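Local coordinates for putative carboxymuconolactone decarboxylase (Burkholderia xenovorans, PDB 2QEU) that is a putative carboxymuconolactone decarboxylase, an all-helical member of that family that may have peroxiredoxin-like activity, at the interface of chains A and B. Numbering follows the deposited sequence. Chains: chain A/B, Putative carboxymuconolactone decarboxylase.

The interface of chains A and B. Residues chain A 53-54, 63, 68, 71-72; chain B 105, 108, 111.
B:Leu108 drives its branched end into chain A, between helix 65-79 and the C-terminal end of helix 40-53. Its CB lies beside the CD2 methyl of A:Leu72, 4.2 Å away. Beyond CG the two methyls part company. CD1 settles on the backbone of A:Lys68, 3.6 Å from that residue's CA and close to its carbonyl O, with the start of the lysine side chain and the CB of A:Ile71 also against it. CD2 turns to the end of helix 40-53, meeting the CB of A:Met53, a selenomethionine, at 4.0 Å, and the CD2 of A:Leu54 in the loop that follows. The side chains of A:Leu54, A:Lys68, A:Ile71 and A:Leu72 each cross that of B:Leu108 at about a right angle, walling in its fork from several directions. With CG opposite the carbonyl carbon (chi1 -65°), the fork points away from helix 99-113 into a pocket of methyls and backbone, in which carbonyl oxygens of A:Lys68 and A:Met53 also border the fork.

One turn earlier on that helix, B:Gly105 presents bare backbone: the CD1 of A:Ile71 and the CD2 of A:Leu63 both rest against its CA, the former at 3.8 Å. One turn later, B:Ile111 runs antiparallel past the extended A:Met53 side chain, its CG1 3.7 Å from the selenium.

The patch belongs to a two-fold symmetric interface and may help hold together the six copies of the deposited assembly, if that is the form in solution. Within chain A, the extended A:Lys68 side chain ties the two helices that flank the leucine: its amino nitrogen NZ hydrogen-bonds the carbonyl O of A:Met53 at 2.9 Å, approaching from above the carbonyl plane, 43° out of it.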
# COMPACT_ATOMS: atom_id res chain seq x y z
N MSE A 53 -8.64 -9.35 21.30
CA MSE A 53 -8.38 -9.93 20.01
C MSE A 53 -7.55 -11.19 20.07
O MSE A 53 -7.78 -12.16 19.31
CB MSE A 53 -7.71 -8.92 19.08
CG MSE A 53 -8.66 -7.86 18.54
SE MSE A 53 -7.52 -6.62 17.55
CE MSE A 53 -8.93 -5.55 16.70
N LEU A 54 -6.58 -11.22 20.99
CA LEU A 54 -5.67 -12.37 21.09
C LEU A 54 -6.00 -13.28 22.29
O LEU A 54 -5.14 -14.02 22.76
CB LEU A 54 -4.22 -11.87 21.15
CG LEU A 54 -3.72 -11.39 19.77
CD1 LEU A 54 -2.44 -10.59 19.86
CD2 LEU A 54 -3.51 -12.65 18.86
N LEU A 63 -10.99 -19.20 17.62
CA LEU A 63 -9.89 -19.40 16.70
C LEU A 63 -8.66 -19.72 17.53
O LEU A 63 -8.32 -18.93 18.43
CB LEU A 63 -9.67 -18.13 15.87
CG LEU A 63 -8.64 -18.13 14.73
CD1 LEU A 63 -8.90 -19.23 13.68
CD2 LEU A 63 -8.50 -16.75 14.09
N LYS A 68 -4.25 -17.36 15.21
CA LYS A 68 -4.30 -15.93 15.39
C LYS A 68 -2.92 -15.33 15.06
O LYS A 68 -2.77 -14.40 14.28
CB LYS A 68 -4.74 -15.55 16.80
CG LYS A 68 -6.19 -15.87 17.11
CD LYS A 68 -6.66 -15.27 18.42
CE LYS A 68 -8.12 -15.46 18.60
NZ LYS A 68 -8.69 -14.82 19.83
N ILE A 71 -1.93 -15.53 11.36
CA ILE A 71 -2.54 -14.42 10.60
C ILE A 71 -1.68 -13.14 10.76
O ILE A 71 -1.38 -12.46 9.78
CB ILE A 71 -4.03 -14.16 10.97
CG1 ILE A 71 -4.87 -15.36 10.50
CG2 ILE A 71 -4.54 -12.80 10.39
CD1 ILE A 71 -6.26 -15.46 11.16
N LEU A 72 -1.24 -12.85 11.99
CA LEU A 72 -0.36 -11.69 12.23
C LEU A 72 1.00 -11.80 11.56
O LEU A 72 1.53 -10.79 11.08
CB LEU A 72 -0.27 -11.41 13.73
CG LEU A 72 -1.59 -10.87 14.32
CD1 LEU A 72 -1.69 -10.98 15.87
CD2 LEU A 72 -1.92 -9.41 13.81
N GLY B 105 -10.52 -13.73 13.11
CA GLY B 105 -9.42 -13.58 12.19
C GLY B 105 -9.38 -12.22 11.56
O GLY B 105 -8.33 -11.58 11.46
N LEU B 108 -8.07 -9.15 13.48
CA LEU B 108 -6.60 -9.04 13.65
C LEU B 108 -6.01 -8.11 12.60
O LEU B 108 -4.98 -7.45 12.84
CB LEU B 108 -5.96 -10.44 13.57
CG LEU B 108 -6.34 -11.40 14.69
CD1 LEU B 108 -5.87 -12.86 14.40
CD2 LEU B 108 -5.94 -10.97 16.10
N ILE B 111 -5.04 -4.56 13.84
CA ILE B 111 -3.73 -4.36 14.47
C ILE B 111 -2.69 -3.80 13.48
O ILE B 111 -1.99 -2.84 13.78
CB ILE B 111 -3.23 -5.66 15.11
CG1 ILE B 111 -4.08 -6.01 16.34
CG2 ILE B 111 -1.73 -5.53 15.47
CD1 ILE B 111 -3.82 -7.38 16.93